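Local coordinates for Two-component system response regulator/GGDEF domain protein (Aeromonas salmonicida, PDB 3MF4) that probably makes cyclic di-GMP from two GTP as the full-length diguanylate cyclase, of which this chain supplies the two magnesium-binding receiver domains, at residues G40-Q45 with L71-P76; V116-L121 with N242-E247; D176-E181 with R211-R216. The protein carries 4 engineered substitutions. All coordinates share one frame; numbering follows the deposited sequence.

Contact 1. Residues G40-Q45 with L71-P76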
ATOM      1  N   GLY B  40      14.692  32.583  17.547  1.00 13.17           N
ATOM      2  CA  GLY B  40      14.408  31.734  18.693  1.00 12.88           C
ATOM      3  C   GLY B  40      15.071  30.379  18.582  1.00 13.48           C
ATOM      4  O   GLY B  40      15.415  29.752  19.600  1.00 13.78           O
ATOM      5  N   ALA B  41      15.259  29.931  17.344  1.00 13.60           N
ATOM      6  CA  ALA B  41      15.844  28.625  17.061  1.00 14.77           C
ATOM      7  C   ALA B  41      17.343  28.684  16.742  1.00 15.86           C
ATOM      8  O   ALA B  41      17.904  27.702  16.233  1.00 15.75           O
ATOM      9  CB  ALA B  41      15.082  27.964  15.913  1.00 14.79           C
ATOM     10  N   ARG B  42      17.975  29.814  17.068  1.00 16.70           N
ATOM     11  CA  ARG B  42      19.383  30.103  16.733  1.00 18.56           C
ATOM     12  C   ARG B  42      20.369  29.015  17.090  1.00 19.88           C
ATOM     13  O   ARG B  42      21.205  28.628  16.272  1.00 19.74           O
ATOM     14  CB  ARG B  42      19.859  31.362  17.464  1.00 19.02           C
ATOM     15  CG  ARG B  42      19.723  32.613  16.690  1.00 36.71           C
ATOM     16  CD  ARG B  42      20.546  33.714  17.303  1.00 20.23           C
ATOM     17  NE  ARG B  42      20.431  34.910  16.466  1.00 37.26           N
ATOM     18  CZ  ARG B  42      19.962  36.088  16.875  1.00 20.82           C
ATOM     19  NH1 ARG B  42      19.874  37.093  16.017  1.00 37.48           N
ATOM     20  NH2 ARG B  42      19.591  36.273  18.140  1.00 37.44           N
ATOM     21  N   HIS B  43      20.290  28.562  18.336  1.00 21.54           N
ATOM     22  CA  HIS B  43      21.320  27.704  18.897  1.00 23.50           C
ATOM     23  C   HIS B  43      20.993  26.218  18.794  1.00 25.13           C
ATOM     24  O   HIS B  43      21.788  25.372  19.212  1.00 25.91           O
ATOM     25  CB  HIS B  43      21.637  28.125  20.334  1.00 23.76           C
ATOM     26  CG  HIS B  43      22.347  29.441  20.432  1.00 24.31           C
ATOM     27  ND1 HIS B  43      21.913  30.464  21.248  1.00 24.00           N
ATOM     28  CD2 HIS B  43      23.454  29.907  19.803  1.00 24.22           C
ATOM     29  CE1 HIS B  43      22.724  31.500  21.124  1.00 24.54           C
ATOM     30  NE2 HIS B  43      23.672  31.186  20.257  1.00 24.35           N
ATOM     31  N   CYS B  44      19.836  25.903  18.218  1.00 26.05           N
ATOM     32  CA  CYS B  44      19.472  24.517  17.959  1.00 27.14           C
ATOM     33  C   CYS B  44      20.532  23.862  17.073  1.00 28.05           C
ATOM     34  O   CYS B  44      20.899  24.402  16.029  1.00 28.33           O
ATOM     35  CB  CYS B  44      18.081  24.432  17.330  1.00 27.02           C
ATOM     36  SG  CYS B  44      16.782  25.067  18.419  1.00 26.30           S
ATOM     37  N   GLN B  45      21.042  22.715  17.515  1.00 28.62           N
ATOM     38  CA  GLN B  45      22.091  22.012  16.781  1.00 29.02           C
ATOM     39  C   GLN B  45      21.541  20.840  15.978  1.00 29.01           C
ATOM     40  O   GLN B  45      20.741  20.048  16.487  1.00 29.08           O
ATOM     41  CB  GLN B  45      23.208  21.555  17.728  1.00 29.30           C
ATOM     42  N   LEU B  71      18.989  24.250   7.132  1.00  6.91           N
ATOM     43  CA  LEU B  71      19.682  23.256   6.323  1.00  8.54           C
ATOM     44  C   LEU B  71      21.190  23.342   6.556  1.00 11.04           C
ATOM     45  O   LEU B  71      21.854  22.328   6.756  1.00 11.38           O
ATOM     46  CB  LEU B  71      19.400  23.476   4.841  1.00  7.67           C
ATOM     47  CG  LEU B  71      18.025  23.080   4.336  1.00 11.26           C
ATOM     48  CD1 LEU B  71      17.862  23.452   2.854  1.00  7.06           C
ATOM     49  CD2 LEU B  71      17.797  21.595   4.608  1.00  6.08           C
ATOM     50  N   GLU B  72      21.717  24.562   6.570  1.00 12.23           N
ATOM     51  CA  GLU B  72      23.156  24.745   6.725  1.00 13.85           C
ATOM     52  C   GLU B  72      23.635  24.498   8.165  1.00 15.00           C
ATOM     53  O   GLU B  72      24.835  24.354   8.398  1.00 16.01           O
ATOM     54  CB  GLU B  72      23.585  26.106   6.178  1.00 14.53           C
ATOM     55  CG  GLU B  72      23.130  26.295   4.735  1.00 29.45           C
ATOM     56  CD  GLU B  72      23.687  27.539   4.080  1.00 15.77           C
ATOM     57  OE1 GLU B  72      24.518  27.395   3.152  1.00 29.68           O
ATOM     58  OE2 GLU B  72      23.284  28.653   4.479  1.00 29.70           O
ATOM     59  N   ARG B  73      22.693  24.427   9.109  1.00 15.20           N
ATOM     60  CA  ARG B  73      22.975  23.957  10.467  1.00 15.83           C
ATOM     61  C   ARG B  73      22.860  22.429  10.611  1.00 15.78           C
ATOM     62  O   ARG B  73      22.974  21.889  11.719  1.00 16.52           O
ATOM     63  CB  ARG B  73      22.094  24.667  11.489  1.00 16.54           C
ATOM     64  CG  ARG B  73      22.556  26.078  11.855  1.00 32.38           C
ATOM     65  CD  ARG B  73      21.506  26.801  12.677  1.00 17.92           C
ATOM     66  NE  ARG B  73      21.747  28.244  12.771  1.00 32.46           N
ATOM     67  CZ  ARG B  73      20.828  29.145  13.129  1.00 18.89           C
ATOM     68  NH1 ARG B  73      19.587  28.762  13.422  1.00 32.27           N
ATOM     69  NH2 ARG B  73      21.144  30.433  13.190  1.00 32.16           N
ATOM     70  N   GLY B  74      22.656  21.743   9.490  1.00 14.60           N
ATOM     71  CA  GLY B  74      22.572  20.285   9.463  1.00 13.98           C
ATOM     72  C   GLY B  74      21.237  19.697   9.905  1.00 13.56           C
ATOM     73  O   GLY B  74      21.160  18.515  10.231  1.00 13.65           O
ATOM     74  N   LEU B  75      20.185  20.508   9.920  1.00 12.45           N
ATOM     75  CA  LEU B  75      18.836  19.962  10.174  1.00 12.28           C
ATOM     76  C   LEU B  75      18.149  19.622   8.868  1.00 10.92           C
ATOM     77  O   LEU B  75      18.085  20.453   7.966  1.00 11.39           O
ATOM     78  CB  LEU B  75      17.950  20.926  10.956  1.00 12.63           C
ATOM     79  CG  LEU B  75      18.361  21.318  12.375  1.00 28.18           C
ATOM     80  CD1 LEU B  75      19.140  22.625  12.365  1.00 13.52           C
ATOM     81  CD2 LEU B  75      17.120  21.466  13.209  1.00 12.99           C
ATOM     82  N   PRO B  76      17.634  18.395   8.760  1.00  9.84           N
ATOM     83  CA  PRO B  76      16.702  18.097   7.667  1.00  9.08           C
ATOM     84  C   PRO B  76      15.446  18.959   7.865  1.00  8.33           C
ATOM     85  O   PRO B  76      15.063  19.189   9.003  1.00  7.97           O
ATOM     86  CB  PRO B  76      16.340  16.633   7.898  1.00  9.27           C
ATOM     87  CG  PRO B  76      17.396  16.095   8.830  1.00 10.08           C
ATOM     88  CD  PRO B  76      17.800  17.254   9.685  1.00  9.83           C
TER
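Arg73 meets the backbone of a type I beta turn, Ala41 to Cys44, in the connection between strands 31-35 and 49-55 of the first receiver domain. The turn is only lightly closed, by a weak bond of 3.3 Å from Cys44 N to Ala41 O. Facing it is the end of helix 65-72, finished by a Schellman motif: Gly74, with a phi of 79°, occupies the C-prime position, and its N bonds to Leu71 O at 2.9 Å. The chain then turns through Leu75 toward strand 77-81. Arg73, just before the glycine, sends its side chain across. Beyond CG it runs extended (chi2 170°), which carries the guanidinium over to the turn. There Arg42 O sits above the centre of one guanidinium face, 3.2 Å from Arg73 CZ. Ala41 O approaches the same group obliquely, 3.4 Å from Arg73 NH1, yet the angles are too poor for either carbonyl to accept a hydrogen bond from Arg73. Arg42 itself points away and pairs through NH2 with Glu39; its NE stays 5.6 Å from Arg73 NH2. Deeper down, Leu75 CD1 comes within 4.4 Å of Cys44 O. Ala41, Cys44 and Leu75 all lie against Leu8 of strand 6-10, and Cys44 and Leu75 also touch Tyr49, so turn and helix end share one apolar floor. The bound magnesium ion is about 14 Å from the side chain of Ala41. With no hydrogen bond across, the contact is one of charge against dipole above a hydrophobic base: the cation lies flat beneath a carbonyl oxygen, an attraction that is probably favourable but less directional than an in-plane bond, while the pairing of Arg42 with Glu39 probably softens any repulsion between the two arginines.

Contact 2. Residues V116-L121 with N242-E247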
ATOM      1  N   VAL B 116       6.521  12.756  10.816  1.00  6.16           N
ATOM      2  CA  VAL B 116       7.596  12.828  11.790  1.00  6.43           C
ATOM      3  C   VAL B 116       7.742  11.543  12.601  1.00  6.22           C
ATOM      4  O   VAL B 116       8.837  11.155  12.924  1.00  5.64           O
ATOM      5  CB  VAL B 116       7.539  14.104  12.695  1.00  5.67           C
ATOM      6  CG1 VAL B 116       7.548  15.352  11.814  1.00  9.99           C
ATOM      7  CG2 VAL B 116       6.336  14.080  13.626  1.00 10.34           C
ATOM      8  N   HIS B 117       6.616  10.921  12.953  1.00  5.78           N
ATOM      9  CA  HIS B 117       6.622   9.631  13.595  1.00  6.33           C
ATOM     10  C   HIS B 117       7.392   8.609  12.725  1.00  4.92           C
ATOM     11  O   HIS B 117       8.238   7.859  13.220  1.00  4.26           O
ATOM     12  CB  HIS B 117       5.160   9.234  13.804  1.00  8.56           C
ATOM     13  CG  HIS B 117       4.960   7.984  14.590  1.00 12.27           C
ATOM     14  ND1 HIS B 117       5.379   7.836  15.899  1.00 10.99           N
ATOM     15  CD2 HIS B 117       4.340   6.829  14.260  1.00 10.65           C
ATOM     16  CE1 HIS B 117       5.023   6.641  16.336  1.00 12.28           C
ATOM     17  NE2 HIS B 117       4.399   6.009  15.358  1.00 12.07           N
ATOM     18  N   ARG B 118       7.126   8.596  11.441  1.00  4.25           N
ATOM     19  CA  ARG B 118       7.769   7.680  10.545  1.00  4.17           C
ATOM     20  C   ARG B 118       9.243   8.017  10.315  1.00  3.99           C
ATOM     21  O   ARG B 118      10.087   7.139  10.159  1.00  4.80           O
ATOM     22  CB  ARG B 118       7.051   7.575   9.213  1.00  5.67           C
ATOM     23  CG  ARG B 118       6.111   6.508   9.182  1.00 11.97           C
ATOM     24  CD  ARG B 118       6.689   5.319   8.466  1.00  6.84           C
ATOM     25  NE  ARG B 118       7.807   4.589   9.034  1.00  9.94           N
ATOM     26  CZ  ARG B 118       7.674   3.536   9.794  1.00  7.24           C
ATOM     27  NH1 ARG B 118       8.735   2.921  10.197  1.00  9.28           N
ATOM     28  NH2 ARG B 118       6.472   3.140  10.187  1.00  8.47           N
ATOM     29  N   LEU B 119       9.504   9.294  10.244  1.00  2.17           N
ATOM     30  CA  LEU B 119      10.928   9.711  10.050  1.00  3.34           C
ATOM     31  C   LEU B 119      11.770   9.251  11.234  1.00  3.75           C
ATOM     32  O   LEU B 119      12.891   8.742  11.054  1.00  2.86           O
ATOM     33  CB  LEU B 119      11.069  11.224   9.836  1.00  4.92           C
ATOM     34  CG  LEU B 119      10.516  11.817   8.525  1.00  8.02           C
ATOM     35  CD1 LEU B 119      10.537  13.351   8.608  1.00  6.11           C
ATOM     36  CD2 LEU B 119      11.282  11.328   7.260  1.00  6.06           C
ATOM     37  N   TYR B 120      11.213   9.391  12.446  1.00  4.72           N
ATOM     38  CA  TYR B 120      11.893   8.928  13.653  1.00  5.64           C
ATOM     39  C   TYR B 120      12.207   7.431  13.608  1.00  5.77           C
ATOM     40  O   TYR B 120      13.337   7.002  13.884  1.00  5.95           O
ATOM     41  CB  TYR B 120      11.109   9.222  14.946  1.00  6.96           C
ATOM     42  CG  TYR B 120      11.810   8.513  16.083  1.00  8.55           C
ATOM     43  CD1 TYR B 120      12.943   9.065  16.666  1.00  7.73           C
ATOM     44  CD2 TYR B 120      11.423   7.228  16.476  1.00  8.04           C
ATOM     45  CE1 TYR B 120      13.644   8.379  17.670  1.00  9.75           C
ATOM     46  CE2 TYR B 120      12.111   6.548  17.457  1.00  9.27           C
ATOM     47  CZ  TYR B 120      13.209   7.131  18.061  1.00  8.19           C
ATOM     48  OH  TYR B 120      13.895   6.454  19.044  1.00  9.86           O
ATOM     49  N   LEU B 121      11.192   6.646  13.268  1.00  6.18           N
ATOM     50  CA  LEU B 121      11.305   5.200  13.213  1.00  6.56           C
ATOM     51  C   LEU B 121      12.261   4.734  12.106  1.00  6.82           C
ATOM     52  O   LEU B 121      12.968   3.732  12.262  1.00  8.10           O
ATOM     53  CB  LEU B 121       9.909   4.586  13.021  1.00  6.51           C
ATOM     54  CG  LEU B 121       8.915   4.596  14.180  1.00  4.76           C
ATOM     55  CD1 LEU B 121       7.515   4.182  13.745  1.00  6.79           C
ATOM     56  CD2 LEU B 121       9.431   3.734  15.321  1.00  7.03           C
ATOM     57  N   ASN B 242       4.461  -0.460   4.046  1.00  5.21           N
ATOM     58  CA  ASN B 242       5.132  -1.744   4.232  1.00  5.13           C
ATOM     59  C   ASN B 242       5.892  -1.852   5.544  1.00  4.12           C
ATOM     60  O   ASN B 242       5.816  -2.880   6.199  1.00  4.92           O
ATOM     61  CB  ASN B 242       5.975  -2.118   3.021  1.00  7.25           C
ATOM     62  CG  ASN B 242       5.121  -2.514   1.851  1.00  7.54           C
ATOM     63  OD1 ASN B 242       4.672  -1.662   1.096  1.00  8.68           O
ATOM     64  ND2 ASN B 242       4.835  -3.801   1.726  1.00  7.92           N
ATOM     65  N   LEU B 243       6.566  -0.778   5.939  1.00  3.67           N
ATOM     66  CA  LEU B 243       7.265  -0.740   7.212  1.00  4.75           C
ATOM     67  C   LEU B 243       6.269  -0.837   8.377  1.00  6.34           C
ATOM     68  O   LEU B 243       6.493  -1.571   9.318  1.00  5.76           O
ATOM     69  CB  LEU B 243       8.159   0.488   7.314  1.00  3.96           C
ATOM     70  CG  LEU B 243       9.365   0.455   6.368  1.00  4.31           C
ATOM     71  CD1 LEU B 243      10.137   1.718   6.420  1.00  4.50           C
ATOM     72  CD2 LEU B 243      10.286  -0.745   6.637  1.00  3.80           C
ATOM     73  N   GLU B 244       5.160  -0.123   8.276  1.00  7.75           N
ATOM     74  CA  GLU B 244       4.102  -0.196   9.273  1.00  8.58           C
ATOM     75  C   GLU B 244       3.522  -1.615   9.340  1.00  7.65           C
ATOM     76  O   GLU B 244       3.277  -2.129  10.428  1.00  7.62           O
ATOM     77  CB  GLU B 244       3.026   0.874   8.989  1.00 11.02           C
ATOM     78  CG  GLU B 244       1.684   0.653   9.677  1.00 28.02           C
ATOM     79  CD  GLU B 244       1.544   1.394  10.997  1.00 14.11           C
ATOM     80  OE1 GLU B 244       0.388   1.547  11.462  1.00 28.54           O
ATOM     81  OE2 GLU B 244       2.569   1.814  11.585  1.00 28.91           O
ATOM     82  N   ALA B 245       3.334  -2.255   8.182  1.00  6.15           N
ATOM     83  CA  ALA B 245       2.920  -3.657   8.134  1.00  4.68           C
ATOM     84  C   ALA B 245       3.863  -4.600   8.937  1.00  2.64           C
ATOM     85  O   ALA B 245       3.395  -5.397   9.749  1.00  2.75           O
ATOM     86  CB  ALA B 245       2.779  -4.118   6.692  1.00  4.19           C
ATOM     87  N   LEU B 246       5.177  -4.484   8.720  1.00  2.00           N
ATOM     88  CA  LEU B 246       6.161  -5.221   9.500  1.00  3.45           C
ATOM     89  C   LEU B 246       6.078  -4.992  11.007  1.00  3.95           C
ATOM     90  O   LEU B 246       6.348  -5.916  11.795  1.00  3.92           O
ATOM     91  CB  LEU B 246       7.602  -4.926   9.002  1.00  5.63           C
ATOM     92  CG  LEU B 246       7.992  -5.400   7.607  1.00 12.61           C
ATOM     93  CD1 LEU B 246       9.402  -4.926   7.293  1.00  7.60           C
ATOM     94  CD2 LEU B 246       7.883  -6.929   7.419  1.00  7.33           C
ATOM     95  N   GLU B 247       5.654  -3.789  11.398  1.00  3.59           N
ATOM     96  CA  GLU B 247       5.576  -3.393  12.820  1.00  3.99           C
ATOM     97  C   GLU B 247       4.251  -3.788  13.504  1.00  4.90           C
ATOM     98  O   GLU B 247       4.196  -3.904  14.732  1.00  4.24           O
ATOM     99  CB  GLU B 247       5.792  -1.879  12.939  1.00  4.09           C
ATOM    100  CG  GLU B 247       7.216  -1.432  12.513  1.00  6.55           C
ATOM    101  CD  GLU B 247       7.303   0.034  12.032  1.00  5.15           C
ATOM    102  OE1 GLU B 247       6.291   0.774  12.078  1.00  8.10           O
ATOM    103  OE2 GLU B 247       8.404   0.457  11.619  1.00  7.09           O
TER
HETATM  104  O   HOH W   1       3.986   4.582  10.723  1.00 16.66           O
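Arg118 and Glu247 form an end-on salt bridge between the last helices of the two receiver domains, 106-122 and 232-248. The axes of segments 116-121 and 242-247 approach to 11.9 Å, at 71° between their directions, so long side chains must span the gap. The tight part is this pair: Arg118 NH1 reaches Glu247 OE2 at 2.9 Å and Arg118 NH2 reaches Glu247 OE1 at 3.0 Å, both nearly straight. The guanidinium and carboxylate planes are only 22° apart, and OE2 uses its syn lone pair. Bends at chi2 and chi3 of Arg118 bring the group round to this end-on approach, and Leu243 CB lies over one guanidinium face, toward its rim, 3.8 Å from Arg118 NH1. Leu121 CD1 lies 4.0 Å from Glu247 OE1. The other flank is looser and wetter. Glu244 OE2 stops 4.4 Å from Arg118 NH2, and a water that accepts from NH2 and donates to this oxygen joins them. Arg118 NE is held by Asn122, and Ile125, just before strand 126-130, packs on both Arg118 and Glu247. Inward, Val116 and Leu119 pack on strand 49-55, while Leu246 rests on strand 201-206 and Ala245 meets His241 of the second subunit.

Contact 3. Residues D176-E181 with R211-R216. With MG (magnesium ion), chain E.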
ATOM      1  N   ASP B 176      13.820  -4.221  -8.934  1.00  5.38           N
ATOM      2  CA  ASP B 176      13.553  -3.898 -10.322  1.00  7.55           C
ATOM      3  C   ASP B 176      13.254  -5.187 -11.105  1.00  9.87           C
ATOM      4  O   ASP B 176      13.890  -6.211 -10.868  1.00 10.18           O
ATOM      5  CB  ASP B 176      14.815  -3.206 -10.894  1.00  7.67           C
ATOM      6  CG  ASP B 176      14.710  -2.894 -12.373  1.00 10.46           C
ATOM      7  OD1 ASP B 176      13.678  -2.358 -12.805  1.00  7.47           O
ATOM      8  OD2 ASP B 176      15.694  -3.146 -13.109  1.00  7.92           O
ATOM      9  N   TYR B 177      12.315  -5.152 -12.049  1.00 11.97           N
ATOM     10  CA  TYR B 177      12.050  -6.368 -12.846  1.00 14.30           C
ATOM     11  C   TYR B 177      13.093  -6.766 -13.900  1.00 14.85           C
ATOM     12  O   TYR B 177      13.562  -7.909 -13.907  1.00 15.03           O
ATOM     13  CB  TYR B 177      10.651  -6.410 -13.474  1.00 16.64           C
ATOM     14  CG  TYR B 177      10.537  -7.612 -14.406  1.00 22.88           C
ATOM     15  CD1 TYR B 177      10.610  -8.923 -13.915  1.00 18.28           C
ATOM     16  CD2 TYR B 177      10.442  -7.442 -15.780  1.00 18.30           C
ATOM     17  CE1 TYR B 177      10.546 -10.025 -14.781  1.00 23.05           C
ATOM     18  CE2 TYR B 177      10.374  -8.530 -16.646  1.00 23.08           C
ATOM     19  CZ  TYR B 177      10.431  -9.812 -16.147  1.00 18.94           C
ATOM     20  OH  TYR B 177      10.364 -10.879 -17.030  1.00 23.83           O
ATOM     21  N   TYR B 178      13.419  -5.853 -14.812  1.00 14.90           N
ATOM     22  CA  TYR B 178      14.333  -6.176 -15.909  1.00 15.85           C
ATOM     23  C   TYR B 178      15.785  -5.980 -15.497  1.00 14.89           C
ATOM     24  O   TYR B 178      16.236  -4.859 -15.333  1.00 14.43           O
ATOM     25  CB  TYR B 178      14.016  -5.365 -17.186  1.00 17.73           C
ATOM     26  CG  TYR B 178      12.710  -5.750 -17.868  1.00 27.31           C
ATOM     27  CD1 TYR B 178      12.629  -6.884 -18.678  1.00 19.25           C
ATOM     28  CD2 TYR B 178      11.564  -4.974 -17.710  1.00 19.20           C
ATOM     29  CE1 TYR B 178      11.429  -7.243 -19.314  1.00 27.40           C
ATOM     30  CE2 TYR B 178      10.356  -5.325 -18.331  1.00 27.41           C
ATOM     31  CZ  TYR B 178      10.298  -6.463 -19.133  1.00 19.57           C
ATOM     32  OH  TYR B 178       9.116  -6.825 -19.746  1.00 27.10           O
HETATM   33  N   MSE B 179      16.498  -7.090 -15.325  1.00 14.56           N
HETATM   34  CA  MSE B 179      17.929  -7.085 -15.030  1.00 14.95           C
HETATM   35  C   MSE B 179      18.558  -8.262 -15.771  1.00 13.86           C
HETATM   36  O   MSE B 179      17.935  -9.307 -15.885  1.00 13.42           O
HETATM   37  CB  MSE B 179      18.166  -7.200 -13.521  1.00 15.79           C
HETATM   38  CG  MSE B 179      17.598  -6.031 -12.731  1.00  3.11           C
HETATM   39 SE   MSE B 179      18.111  -6.067 -10.843  1.00 19.51          SE
HETATM   40  CE  MSE B 179      16.845  -7.355 -10.148  1.00  3.78           C
ATOM     41  N   PRO B 180      19.788  -8.103 -16.295  1.00 14.66           N
ATOM     42  CA  PRO B 180      20.350  -9.240 -17.034  1.00 14.63           C
ATOM     43  C   PRO B 180      20.766 -10.405 -16.126  1.00 14.88           C
ATOM     44  O   PRO B 180      21.014 -10.206 -14.933  1.00 15.41           O
ATOM     45  CB  PRO B 180      21.583  -8.635 -17.718  1.00 14.51           C
ATOM     46  CG  PRO B 180      21.966  -7.495 -16.850  1.00 25.29           C
ATOM     47  CD  PRO B 180      20.679  -6.925 -16.342  1.00 14.59           C
ATOM     48  N   GLU B 181      20.846 -11.594 -16.715  1.00 14.60           N
ATOM     49  CA  GLU B 181      21.202 -12.857 -16.044  1.00 14.65           C
ATOM     50  C   GLU B 181      20.083 -13.334 -15.124  1.00 12.94           C
ATOM     51  O   GLU B 181      19.469 -14.360 -15.385  1.00 12.40           O
ATOM     52  CB  GLU B 181      22.559 -12.788 -15.311  1.00 15.71           C
ATOM     53  CG  GLU B 181      23.279 -14.150 -15.229  1.00 23.53           C
ATOM     54  CD  GLU B 181      24.031 -14.394 -13.914  1.00 17.44           C
ATOM     55  OE1 GLU B 181      24.433 -13.422 -13.231  1.00 23.55           O
ATOM     56  OE2 GLU B 181      24.204 -15.584 -13.554  1.00 23.51           O
ATOM     57  N   ARG B 211       2.447  -7.606 -19.683  1.00 30.98           N
ATOM     58  CA  ARG B 211       2.996  -8.774 -18.989  1.00 29.94           C
ATOM     59  C   ARG B 211       2.394  -9.011 -17.608  1.00 28.00           C
ATOM     60  O   ARG B 211       2.664 -10.042 -16.987  1.00 28.15           O
ATOM     61  CB  ARG B 211       4.526  -8.723 -18.908  1.00 30.70           C
ATOM     62  CG  ARG B 211       5.225  -9.873 -19.640  1.00 43.26           C
ATOM     63  CD  ARG B 211       5.670  -9.497 -21.048  1.00 31.95           C
ATOM     64  NE  ARG B 211       6.181 -10.660 -21.780  1.00 43.26           N
ATOM     65  CZ  ARG B 211       7.185 -10.628 -22.655  1.00 32.55           C
ATOM     66  NH1 ARG B 211       7.566 -11.746 -23.263  1.00 43.27           N
ATOM     67  NH2 ARG B 211       7.818  -9.488 -22.918  1.00 43.27           N
ATOM     68  N   GLY B 212       1.567  -8.075 -17.140  1.00 25.99           N
ATOM     69  CA  GLY B 212       0.969  -8.173 -15.801  1.00 23.74           C
ATOM     70  C   GLY B 212       2.039  -8.484 -14.764  1.00 21.51           C
ATOM     71  O   GLY B 212       1.897  -9.401 -13.953  1.00 20.95           O
ATOM     72  N   LEU B 213       3.122  -7.720 -14.824  1.00 19.64           N
ATOM     73  CA  LEU B 213       4.260  -7.886 -13.934  1.00 17.88           C
ATOM     74  C   LEU B 213       3.884  -7.722 -12.459  1.00 15.71           C
ATOM     75  O   LEU B 213       4.275  -8.528 -11.630  1.00 14.66           O
ATOM     76  CB  LEU B 213       5.376  -6.908 -14.327  1.00 18.94           C
ATOM     77  CG  LEU B 213       6.099  -7.186 -15.655  1.00 26.99           C
ATOM     78  CD1 LEU B 213       7.025  -6.034 -16.038  1.00 19.76           C
ATOM     79  CD2 LEU B 213       6.884  -8.491 -15.596  1.00 19.75           C
ATOM     80  N   SER B 214       3.143  -6.668 -12.133  1.00 15.07           N
ATOM     81  CA  SER B 214       2.654  -6.477 -10.768  1.00 14.55           C
ATOM     82  C   SER B 214       2.024  -7.747 -10.205  1.00 13.34           C
ATOM     83  O   SER B 214       2.372  -8.180  -9.110  1.00 13.04           O
ATOM     84  CB  SER B 214       1.663  -5.315 -10.701  1.00 14.65           C
ATOM     85  OG  SER B 214       2.362  -4.100 -10.547  1.00 16.76           O
ATOM     86  N   ALA B 215       1.121  -8.355 -10.970  1.00 12.98           N
ATOM     87  CA  ALA B 215       0.501  -9.617 -10.571  1.00 13.32           C
ATOM     88  C   ALA B 215       1.543 -10.715 -10.333  1.00 14.13           C
ATOM     89  O   ALA B 215       1.485 -11.425  -9.329  1.00 14.66           O
ATOM     90  CB  ALA B 215      -0.503 -10.068 -11.626  1.00 12.73           C
ATOM     91  N   ARG B 216       2.498 -10.839 -11.255  1.00 13.82           N
ATOM     92  CA  ARG B 216       3.550 -11.843 -11.136  1.00 13.45           C
ATOM     93  C   ARG B 216       4.338 -11.681  -9.829  1.00 11.63           C
ATOM     94  O   ARG B 216       4.558 -12.668  -9.116  1.00 10.73           O
ATOM     95  CB  ARG B 216       4.474 -11.828 -12.368  1.00 15.06           C
ATOM     96  CG  ARG B 216       3.924 -12.618 -13.567  1.00 27.58           C
ATOM     97  CD  ARG B 216       4.901 -12.627 -14.755  1.00 17.86           C
ATOM     98  NE  ARG B 216       6.065 -13.487 -14.537  1.00 27.94           N
ATOM     99  CZ  ARG B 216       7.205 -13.388 -15.222  1.00 19.47           C
ATOM    100  NH1 ARG B 216       7.339 -12.455 -16.164  1.00 28.19           N
ATOM    101  NH2 ARG B 216       8.215 -14.212 -14.962  1.00 28.06           N
TER
HETATM  102 MG    MG E 300      16.142  -2.765 -15.079  1.00 19.96          MG
HETATM  103  O   HOH W   2      14.141  -2.433 -15.489  1.00 24.42           O
HETATM  104  O   HOH W   3      16.430  -2.384 -16.923  1.00  9.41           O
HETATM  105  O   HOH W   4      16.411  -0.723 -14.499  1.00 12.92           O
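The ring of Tyr177 carries Leu213 CD2 over the centre of one face, in a CH-pi contact 3.6 Å from the ring centroid and 11° off the normal, and has Tyr178 CE2 at its edge. The two tyrosines meet edge to face: the CD2 edge of Tyr177 points at the centre of one face of Tyr178. This cluster belongs to the second receiver domain, a CheY-like fold with five parallel strands, and joins the loop after strand 172-176 to the start of helix 213-219; Asp176, ending that strand, is the predicted phosphorylation site. The two tyrosines leave the backbone differently. CG of Tyr177 stands opposite its own N (chi1 173°), whereas that of Tyr178 swings beside its N, which helps set the rings edge against face. Both Leu213 methyls touch Tyr177; CD1, 3.7 Å from Tyr177 CD2, also comes within 4.1 Å of Tyr178 CE2, the leucine side chain running at about a right angle to each tyrosine side chain. At the far end of Tyr177, its OH is 3.5 Å from Arg216 NH1 without a hydrogen bond, the guanidinium plane tilted 72° from the ring. Gly212 sits at the N-cap of helix 213-219, whose first turn thus delivers both Leu213 and Arg216 to the tyrosine. Along the same helix, Ser214 bonds to Glu234 of the second subunit. Behind the aromatic pair lies the metal site. Tyr178 contributes its backbone O, not its ring, to a magnesium ion that also takes Asp176 OD2, Asp132 OD1 and three waters, so a loop that supplies metal ligands also packs its rings on Leu213. Asp176 binds the ion at 2.1 Å through OD2, and its other oxygen, OD1, accepts a hydrogen bond of 2.7 Å from one of the metal-bound waters.

Overall arrangement
Contacts 1 and 3 each lie within one receiver domain, on opposite sides of the chain's centre and 44 Å apart between centres, whereas contact 2 joins the two domains through helices 106-122 and 232-248. Place and chemistry go together. The partly buried contacts 1 and 3 lack hydrogen bonds across their segments, with one carbonyl oxygen over a guanidinium face in contact 1 and a methyl over an aromatic face in contact 3. The surface contact 2 instead uses a paired salt bridge and a bridging water. Only contact 3 contains metal ligands; contact 2 is away from the annotated sites, and its nearest atoms are about 12 Å from contact 3.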